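Local coordinates for acetoin utilization protein (Exiguobacterium sibiricum, PDB 2Q04) that is probably a GNAT-family acetyltransferase with a role in acetoin utilization, and binds two calcium ions in the crystal, at residues A[95-100]-A[130-135]; A[58-63]-A[78-83]; A[34-39]-A[71-76]. All blocks are in the same frame, centred on the assembly; numbering follows the deposited sequence.

Contact 1: residues A[95-100]-A[130-135]. With CA (calcium ion), chain G; EDO (1,2-ethanediol), chain J.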
loop_
_atom_site.group_PDB
_atom_site.type_symbol
_atom_site.label_atom_id
_atom_site.label_comp_id
_atom_site.label_asym_id
_atom_site.label_seq_id
_atom_site.Cartn_x
_atom_site.Cartn_y
_atom_site.Cartn_z
ATOM N N ILE A 95 -3.478 -13.856 1.485
ATOM C CA ILE A 95 -3.317 -12.807 0.498
ATOM C C ILE A 95 -3.828 -11.472 1.055
ATOM O O ILE A 95 -5.004 -11.336 1.415
ATOM C CB ILE A 95 -4.021 -13.163 -0.834
ATOM C CG1 ILE A 95 -3.273 -14.317 -1.514
ATOM C CG2 ILE A 95 -4.064 -11.939 -1.770
ATOM C CD1 ILE A 95 -3.865 -14.756 -2.827
ATOM N N LEU A 96 -2.911 -10.510 1.163
ATOM C CA LEU A 96 -3.196 -9.211 1.740
ATOM C C LEU A 96 -2.921 -8.141 0.701
ATOM O O LEU A 96 -2.035 -8.296 -0.124
ATOM C CB LEU A 96 -2.292 -8.990 2.957
ATOM C CG LEU A 96 -2.643 -7.846 3.902
ATOM C CD1 LEU A 96 -3.959 -8.113 4.614
ATOM C CD2 LEU A 96 -1.531 -7.658 4.909
ATOM N N GLU A 97 -3.684 -7.061 0.728
ATOM C CA GLU A 97 -3.460 -5.978 -0.217
ATOM C C GLU A 97 -2.890 -4.734 0.456
ATOM O O GLU A 97 -3.375 -4.299 1.488
ATOM C CB GLU A 97 -4.749 -5.614 -0.973
ATOM C CG GLU A 97 -4.509 -4.579 -2.113
ATOM C CD GLU A 97 -5.791 -4.043 -2.720
ATOM O OE1 GLU A 97 -6.876 -4.470 -2.294
ATOM O OE2 GLU A 97 -5.705 -3.165 -3.606
ATOM N N LEU A 98 -1.800 -4.233 -0.102
ATOM C CA LEU A 98 -1.324 -2.924 0.208
ATOM C C LEU A 98 -2.240 -1.997 -0.545
ATOM O O LEU A 98 -2.126 -1.856 -1.762
ATOM C CB LEU A 98 0.137 -2.763 -0.267
ATOM C CG LEU A 98 0.921 -1.494 0.129
ATOM C CD1 LEU A 98 2.372 -1.632 -0.312
ATOM C CD2 LEU A 98 0.306 -0.217 -0.468
ATOM N N GLY A 99 -3.251 -1.498 0.141
ATOM C CA GLY A 99 -4.299 -0.716 -0.504
ATOM C C GLY A 99 -3.748 0.485 -1.218
ATOM O O GLY A 99 -3.823 0.578 -2.439
ATOM N N ALA A 100 -3.144 1.394 -0.454
ATOM C CA ALA A 100 -2.604 2.615 -1.011
ATOM C C ALA A 100 -1.449 3.163 -0.172
ATOM O O ALA A 100 -1.198 2.709 0.948
ATOM C CB ALA A 100 -3.704 3.660 -1.143
ATOM N N LEU A 130 1.269 -13.032 1.342
ATOM C CA LEU A 130 1.600 -12.596 0.018
ATOM C C LEU A 130 0.907 -11.228 -0.156
ATOM O O LEU A 130 -0.338 -11.141 -0.176
ATOM C CB LEU A 130 1.099 -13.616 -1.035
ATOM C CG LEU A 130 1.553 -13.379 -2.489
ATOM C CD1 LEU A 130 1.425 -14.664 -3.341
ATOM C CD2 LEU A 130 0.775 -12.227 -3.123
ATOM N N ILE A 131 1.706 -10.160 -0.173
ATOM C CA ILE A 131 1.166 -8.799 -0.214
ATOM C C ILE A 131 1.207 -8.244 -1.638
ATOM O O ILE A 131 2.272 -7.943 -2.166
ATOM C CB ILE A 131 1.957 -7.847 0.749
ATOM C CG1 ILE A 131 2.006 -8.444 2.160
ATOM C CG2 ILE A 131 1.310 -6.434 0.783
ATOM C CD1 ILE A 131 3.007 -7.760 3.085
ATOM N N LEU A 132 0.047 -8.134 -2.256
ATOM C CA LEU A 132 -0.042 -7.609 -3.593
ATOM C C LEU A 132 -0.522 -6.178 -3.552
ATOM O O LEU A 132 -1.053 -5.730 -2.550
ATOM C CB LEU A 132 -0.978 -8.487 -4.467
ATOM C CG LEU A 132 -2.478 -8.647 -4.071
ATOM C CD1 LEU A 132 -3.304 -7.404 -4.418
ATOM C CD2 LEU A 132 -3.067 -9.863 -4.767
ATOM N N THR A 133 -0.309 -5.456 -4.639
ATOM C CA THR A 133 -0.762 -4.069 -4.738
ATOM C C THR A 133 -1.001 -3.706 -6.200
ATOM O O THR A 133 -0.371 -4.265 -7.098
ATOM C CB THR A 133 0.300 -3.052 -4.089
ATOM O OG1 THR A 133 -0.371 -1.880 -3.629
ATOM C CG2 THR A 133 1.357 -2.658 -5.074
ATOM N N THR A 134 -1.930 -2.791 -6.427
ATOM C CA THR A 134 -2.248 -2.325 -7.764
ATOM C C THR A 134 -2.061 -0.833 -7.838
ATOM O O THR A 134 -2.449 -0.112 -6.921
ATOM C CB THR A 134 -3.686 -2.630 -8.115
ATOM O OG1 THR A 134 -4.545 -2.114 -7.087
ATOM C CG2 THR A 134 -3.899 -4.124 -8.247
ATOM N N GLU A 135 -1.464 -0.363 -8.934
ATOM C CA GLU A 135 -1.225 1.080 -9.145
ATOM C C GLU A 135 -1.715 1.484 -10.535
ATOM O O GLU A 135 -1.338 0.876 -11.523
ATOM C CB GLU A 135 0.272 1.401 -8.995
ATOM C CG GLU A 135 0.784 1.373 -7.528
ATOM C CD GLU A 135 0.303 2.576 -6.701
ATOM O OE1 GLU A 135 -0.003 3.621 -7.303
ATOM O OE2 GLU A 135 0.236 2.470 -5.444
HETATM CA CA CA G . -3.638 0.552 -4.890
HETATM C C1 EDO J . 0.403 7.529 -5.825
HETATM O O1 EDO J . 1.211 6.388 -6.195
HETATM C C2 EDO J . -0.796 7.086 -5.011
HETATM O O2 EDO J . -1.799 8.099 -5.044
HETATM O O HOH W 1 -3.486 -2.005 -4.211
HETATM O O HOH W 2 -1.268 0.521 -4.332
HETATM O O HOH W 3 -6.223 0.985 -5.629
#
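Leu132 is gripped at both backbone poles by strand 95-100, its N donating to Leu96 O (3.0 Å) and its O accepting from Leu98 N (3.0 Å). With a third bond, from Leu96 N to Leu130 O, they make a short parallel ladder. The strand segments cross at 36° and part beyond Leu98 and Thr133, where side chains, water and metal take over. Thr133, its OG1 anti to the backbone N (chi1 -153°), turns that hydroxyl onto Leu98 O and donates to it at 2.6 Å. The same carbonyl receives a second bond from water 1, which also donates to Glu97 OE2 (2.6 Å) and accepts from Thr134 N. Water 2 donates to Thr133 OG1 and to Glu135 OE2. Both waters, with a third, coordinate the calcium, which Gly99 O and Thr134 O hold from the two strands at 2.5 Å each. Glu135 OE1 is met by Trp140 NE1 and by an ethanediol hydroxyl. Such splaying of two parallel strands is a hallmark of the GNAT fold, where relatives bind acetyl-CoA; here the opening holds hydrated calcium. The strands belong to a beta-alpha-beta unit with helix 112-121. Strands 71-79 and 182-187 flank them; helix 193-203 covers Ile95, Leu130 and Leu132, while Phe78 packs on Leu96, Leu98 and Ile131.

Contact 2: residues A[58-63]-A[78-83]; sequences LEEGRI and FLYPDP
Arg62 and Phe78 form an antiparallel hydrogen-bonded pair near the open end of the beta hairpin 62-68/71-79, part of the central sheet of the GNAT fold. Arg62 N gives a hydrogen bond to Phe78 O and Arg62 O takes one from Phe78 N, both at 2.9 Å. Their CB atoms sit 4.0 Å apart on one face of the sheet, after which the arginine chain runs away from the other segment to a salt bridge with Asp123. Just before the strand the segments stay close, Gly61 CA resting 3.3 Å from Phe78 O, and Glu60 then lies tightly over Tyr80. Glu60 CG lies between its backbone N and carbonyl carbon (chi1 83°), and the chain then bends at chi2; CG stands over one face of the phenol ring, 3.7 Å from its centroid in a CH-pi contact offset toward the rim. The carboxylate plane is 20° from that of the ring. Leu58 marks the loose side: exposed, it meets the other segment through CD1, 4.2 Å from Leu79 CB. Lys5 NZ ties this loop back by bonding to Leu58 O and Gly61 O, and the far end of Tyr80 is held by Gly1 N and Pro93 O. The same carboxylate, nearest the ring at CD2, also binds the backbone: Tyr80 N donates to Glu60 OE2 on its anti side, at 3.0 Å and nearly straight (172° at the hydrogen).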
loop_
_atom_site.group_PDB
_atom_site.type_symbol
_atom_site.label_atom_id
_atom_site.label_comp_id
_atom_site.label_asym_id
_atom_site.label_seq_id
_atom_site.Cartn_x
_atom_site.Cartn_y
_atom_site.Cartn_z
ATOM N N LEU A 58 -10.400 -2.882 11.070
ATOM C CA LEU A 58 -10.557 -4.238 10.539
ATOM C C LEU A 58 -9.628 -5.220 11.241
ATOM O O LEU A 58 -8.516 -4.856 11.661
ATOM C CB LEU A 58 -10.284 -4.264 9.039
ATOM C CG LEU A 58 -11.262 -3.493 8.158
ATOM C CD1 LEU A 58 -10.715 -3.396 6.731
ATOM C CD2 LEU A 58 -12.653 -4.149 8.175
ATOM N N GLU A 59 -10.063 -6.479 11.308
ATOM C CA GLU A 59 -9.289 -7.538 11.938
ATOM C C GLU A 59 -7.874 -7.607 11.354
ATOM O O GLU A 59 -6.895 -7.645 12.090
ATOM C CB GLU A 59 -9.998 -8.887 11.752
ATOM C CG GLU A 59 -9.497 -9.989 12.685
ATOM N N GLU A 60 -7.779 -7.582 10.026
ATOM C CA GLU A 60 -6.484 -7.675 9.344
ATOM C C GLU A 60 -5.885 -6.285 9.004
ATOM O O GLU A 60 -4.708 -6.180 8.626
ATOM C CB GLU A 60 -6.616 -8.517 8.059
ATOM C CG GLU A 60 -7.136 -7.744 6.809
ATOM C CD GLU A 60 -8.640 -7.411 6.866
ATOM O OE1 GLU A 60 -9.336 -7.855 7.818
ATOM O OE2 GLU A 60 -9.119 -6.716 5.944
ATOM N N GLY A 61 -6.693 -5.234 9.163
ATOM C CA GLY A 61 -6.310 -3.876 8.731
ATOM C C GLY A 61 -5.094 -3.290 9.445
ATOM O O GLY A 61 -4.947 -3.432 10.649
ATOM N N ARG A 62 -4.233 -2.612 8.677
ATOM C CA ARG A 62 -3.052 -1.941 9.218
ATOM C C ARG A 62 -2.852 -0.594 8.550
ATOM O O ARG A 62 -2.772 -0.498 7.307
ATOM C CB ARG A 62 -1.802 -2.787 8.998
ATOM C CG ARG A 62 -1.868 -4.122 9.616
ATOM C CD ARG A 62 -0.564 -4.816 9.545
ATOM N NE ARG A 62 -0.594 -6.060 10.305
ATOM C CZ ARG A 62 0.481 -6.664 10.816
ATOM N NH1 ARG A 62 1.689 -6.126 10.671
ATOM N NH2 ARG A 62 0.342 -7.795 11.501
ATOM N N ILE A 63 -2.737 0.445 9.370
ATOM C CA ILE A 63 -2.446 1.786 8.883
ATOM C C ILE A 63 -1.135 2.274 9.510
ATOM O O ILE A 63 -1.050 2.459 10.707
ATOM C CB ILE A 63 -3.586 2.787 9.251
ATOM C CG1 ILE A 63 -4.936 2.345 8.631
ATOM C CG2 ILE A 63 -3.218 4.214 8.804
ATOM C CD1 ILE A 63 -4.990 2.422 7.108
ATOM N N PHE A 78 -3.011 -1.409 4.610
ATOM C CA PHE A 78 -3.038 -2.838 4.338
ATOM C C PHE A 78 -4.350 -3.387 4.769
ATOM O O PHE A 78 -4.846 -3.049 5.839
ATOM C CB PHE A 78 -1.927 -3.561 5.088
ATOM C CG PHE A 78 -0.587 -3.128 4.713
ATOM C CD1 PHE A 78 0.108 -3.775 3.704
ATOM C CD2 PHE A 78 0.010 -2.043 5.351
ATOM C CE1 PHE A 78 1.384 -3.350 3.332
ATOM C CE2 PHE A 78 1.276 -1.619 4.991
ATOM C CZ PHE A 78 1.968 -2.277 3.983
ATOM N N LEU A 79 -4.929 -4.235 3.933
ATOM C CA LEU A 79 -6.186 -4.898 4.247
ATOM C C LEU A 79 -6.411 -5.995 3.241
ATOM O O LEU A 79 -5.645 -6.126 2.274
ATOM C CB LEU A 79 -7.358 -3.897 4.210
ATOM C CG LEU A 79 -7.689 -3.238 2.858
ATOM C CD1 LEU A 79 -9.018 -2.500 2.949
ATOM C CD2 LEU A 79 -6.564 -2.290 2.392
ATOM N N TYR A 80 -7.457 -6.791 3.444
ATOM C CA TYR A 80 -7.793 -7.836 2.484
ATOM C C TYR A 80 -8.306 -7.216 1.205
ATOM O O TYR A 80 -8.933 -6.161 1.236
ATOM C CB TYR A 80 -8.830 -8.804 3.055
ATOM C CG TYR A 80 -8.255 -9.819 4.014
ATOM C CD1 TYR A 80 -7.082 -10.507 3.709
ATOM C CD2 TYR A 80 -8.923 -10.151 5.183
ATOM C CE1 TYR A 80 -6.561 -11.434 4.563
ATOM C CE2 TYR A 80 -8.410 -11.094 6.053
ATOM C CZ TYR A 80 -7.230 -11.738 5.736
ATOM O OH TYR A 80 -6.710 -12.685 6.594
ATOM N N PRO A 81 -8.022 -7.865 0.055
ATOM C CA PRO A 81 -8.447 -7.351 -1.244
ATOM C C PRO A 81 -9.946 -7.080 -1.324
ATOM O O PRO A 81 -10.727 -7.729 -0.645
ATOM C CB PRO A 81 -8.046 -8.470 -2.212
ATOM C CG PRO A 81 -6.964 -9.193 -1.533
ATOM C CD PRO A 81 -7.253 -9.120 -0.080
ATOM N N ASP A 82 -10.325 -6.132 -2.176
ATOM C CA ASP A 82 -11.736 -5.726 -2.329
ATOM C C ASP A 82 -12.602 -6.888 -2.845
ATOM O O ASP A 82 -12.266 -7.514 -3.842
ATOM C CB ASP A 82 -11.834 -4.525 -3.300
ATOM C CG ASP A 82 -13.251 -3.958 -3.396
ATOM O OD1 ASP A 82 -14.069 -4.507 -4.165
ATOM O OD2 ASP A 82 -13.523 -2.925 -2.745
ATOM N N PRO A 83 -13.742 -7.153 -2.167
ATOM C CA PRO A 83 -14.679 -8.219 -2.576
ATOM C C PRO A 83 -15.167 -8.101 -4.027
ATOM O O PRO A 83 -15.619 -9.089 -4.603
ATOM C CB PRO A 83 -15.860 -8.032 -1.617
ATOM C CG PRO A 83 -15.298 -7.349 -0.447
ATOM C CD PRO A 83 -14.195 -6.470 -0.946
#

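Contact 3: residues A[34-39]-A[71-76]; sequences KLDPGL and DIIGYV
Leu35 and Ile72 meet on one face of a short parallel strand pair, their side chains crossing obliquely. Leu35 CD2 does the touching, 3.8 Å from Ile72 CG2 and equally near CB, and the same methyl turns toward the ring of Tyr75. Leu39 comes to that ring from another direction: its CD1 lies at the ring edge, close to the plane, 4.3 Å from Tyr75 CD2. Helix 45-56 covers this apolar face, touching both Leu35 and Tyr75. On the opposite face Lys34 and Asp71 stand beside each other, but their charged groups do not meet; the lysine chain is fully extended and leads away, leaving NZ 6.0 Å from Asp71 OD1.

The backbone sets these positions. Ile72 N donates to Lys34 O, and Ile72 O accepts from Asp36 N at 2.9 Å. Past that bond the chain folds into a type I turn from Asp36 to Leu39, which brings Leu39 CD1 back to within 3.4 Å of Ile72 O. Toward the neighbouring strand 62-68, Ile73 and Gly74 both face Ala66, a classic beta bulge.

Asp36 carries its carboxylate with CG anti to the backbone N (chi1 -172°), and OD2 accepts from Gly38 N at 3.1 Å, closing an Asx turn; OD2 also has a salt bridge to Arg106. An alanine here would probably leave Arg106 without this carboxylate and Gly38 N without this acceptor, loosening the turn that carries Leu39. The chemistry thus divides the labour: methyl groups and an aromatic edge fill the buried face, while one carboxylate oxygen joins the tight turn to Arg106, far along the chain, whose positive charge would probably balance its own.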
loop_
_atom_site.group_PDB
_atom_site.type_symbol
_atom_site.label_atom_id
_atom_site.label_comp_id
_atom_site.label_asym_id
_atom_site.label_seq_id
_atom_site.Cartn_x
_atom_site.Cartn_y
_atom_site.Cartn_z
ATOM N N LYS A 34 -5.050 14.463 12.308
ATOM C CA LYS A 34 -5.656 15.245 11.240
ATOM C C LYS A 34 -4.910 15.018 9.927
ATOM O O LYS A 34 -3.733 15.326 9.820
ATOM C CB LYS A 34 -5.621 16.734 11.600
ATOM C CG LYS A 34 -6.233 17.650 10.541
ATOM C CD LYS A 34 -6.334 19.090 11.036
ATOM C CE LYS A 34 -7.093 19.972 10.045
ATOM N NZ LYS A 34 -7.319 21.354 10.570
ATOM N N LEU A 35 -5.598 14.475 8.931
ATOM C CA LEU A 35 -4.990 14.282 7.616
ATOM C C LEU A 35 -4.574 15.616 7.007
ATOM O O LEU A 35 -5.361 16.575 6.976
ATOM C CB LEU A 35 -5.957 13.573 6.660
ATOM C CG LEU A 35 -5.892 12.045 6.592
ATOM C CD1 LEU A 35 -6.789 11.542 5.463
ATOM C CD2 LEU A 35 -4.469 11.560 6.387
ATOM N N ASP A 36 -3.340 15.670 6.511
ATOM C CA ASP A 36 -2.834 16.857 5.844
ATOM C C ASP A 36 -3.721 17.186 4.628
ATOM O O ASP A 36 -4.137 16.277 3.900
ATOM C CB ASP A 36 -1.400 16.625 5.383
ATOM C CG ASP A 36 -0.757 17.868 4.866
ATOM O OD1 ASP A 36 -0.388 18.729 5.692
ATOM O OD2 ASP A 36 -0.612 17.994 3.632
ATOM N N PRO A 37 -3.995 18.498 4.390
ATOM C CA PRO A 37 -4.885 18.903 3.279
ATOM C C PRO A 37 -4.401 18.467 1.885
ATOM O O PRO A 37 -5.191 18.445 0.944
ATOM C CB PRO A 37 -4.896 20.434 3.377
ATOM C CG PRO A 37 -4.465 20.739 4.773
ATOM C CD PRO A 37 -3.517 19.665 5.158
ATOM N N GLY A 38 -3.119 18.105 1.770
ATOM C CA GLY A 38 -2.536 17.733 0.482
ATOM C C GLY A 38 -2.603 16.248 0.152
ATOM O O GLY A 38 -1.914 15.786 -0.759
ATOM N N LEU A 39 -3.437 15.499 0.879
ATOM C CA LEU A 39 -3.590 14.052 0.636
ATOM C C LEU A 39 -4.957 13.756 0.011
ATOM O O LEU A 39 -5.779 13.032 0.589
ATOM C CB LEU A 39 -3.415 13.270 1.945
ATOM C CG LEU A 39 -2.011 13.347 2.584
ATOM C CD1 LEU A 39 -2.041 12.843 4.006
ATOM C CD2 LEU A 39 -0.992 12.574 1.769
ATOM N N ASP A 71 -0.542 15.876 12.900
ATOM C CA ASP A 71 -0.765 15.946 11.457
ATOM C C ASP A 71 -0.173 14.741 10.692
ATOM O O ASP A 71 1.040 14.535 10.681
ATOM C CB ASP A 71 -0.179 17.249 10.906
ATOM C CG ASP A 71 -0.853 18.481 11.481
ATOM O OD1 ASP A 71 -2.091 18.572 11.397
ATOM O OD2 ASP A 71 -0.143 19.366 12.002
ATOM N N ILE A 72 -1.045 13.984 10.022
ATOM C CA ILE A 72 -0.611 12.878 9.157
ATOM C C ILE A 72 -0.268 13.430 7.772
ATOM O O ILE A 72 -1.145 13.912 7.057
ATOM C CB ILE A 72 -1.720 11.812 8.988
ATOM C CG1 ILE A 72 -2.164 11.273 10.343
ATOM C CG2 ILE A 72 -1.221 10.680 8.118
ATOM C CD1 ILE A 72 -3.429 10.430 10.278
ATOM N N ILE A 73 1.005 13.349 7.399
ATOM C CA ILE A 73 1.462 13.884 6.102
ATOM C C ILE A 73 1.754 12.758 5.112
ATOM O O ILE A 73 2.226 12.995 4.008
ATOM C CB ILE A 73 2.727 14.834 6.268
ATOM C CG1 ILE A 73 3.935 14.079 6.852
ATOM C CG2 ILE A 73 2.389 15.988 7.156
ATOM C CD1 ILE A 73 4.761 13.331 5.823
ATOM N N GLY A 74 1.426 11.541 5.505
ATOM C CA GLY A 74 1.604 10.395 4.659
ATOM C C GLY A 74 1.100 9.143 5.343
ATOM O O GLY A 74 0.983 9.098 6.562
ATOM N N TYR A 75 0.795 8.122 4.553
ATOM C CA TYR A 75 0.304 6.870 5.092
ATOM C C TYR A 75 0.470 5.735 4.100
ATOM O O TYR A 75 0.693 5.956 2.908
ATOM C CB TYR A 75 -1.169 6.995 5.463
ATOM C CG TYR A 75 -2.071 7.278 4.275
ATOM C CD1 TYR A 75 -2.518 6.244 3.451
ATOM C CD2 TYR A 75 -2.486 8.582 3.981
ATOM C CE1 TYR A 75 -3.344 6.499 2.359
ATOM C CE2 TYR A 75 -3.312 8.847 2.894
ATOM C CZ TYR A 75 -3.739 7.800 2.086
ATOM O OH TYR A 75 -4.554 8.049 1.011
ATOM N N VAL A 76 0.346 4.515 4.605
ATOM C CA VAL A 76 0.293 3.345 3.773
ATOM C C VAL A 76 -0.672 2.368 4.421
ATOM O O VAL A 76 -0.646 2.185 5.648
ATOM C CB VAL A 76 1.697 2.698 3.584
ATOM C CG1 VAL A 76 2.277 2.254 4.917
ATOM C CG2 VAL A 76 1.616 1.531 2.618
#

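Strand 71-79 is the common thread: its beginning pairs with 34-39 in contact 3 and its end with 58-63 in contact 2, their centres about 19 Å apart. It also pairs with strand 95-103 of contact 1. Contacts 1 and 2 are close, about 9 Å between centres, and are joined by a probable hydrogen bond from Glu97 N to Leu79 O at 2.7 Å. Contact 3, about 20 Å from contact 1 between centres, reaches it through Val76, whose CG2 is 3.8 Å from Leu98 CD2. The Tyr75 side chain lies about 9 Å from the calcium of contact 1, whereas Tyr80 is about 7 Å from a calcium ion, the one bound by Ser88 and Gly90.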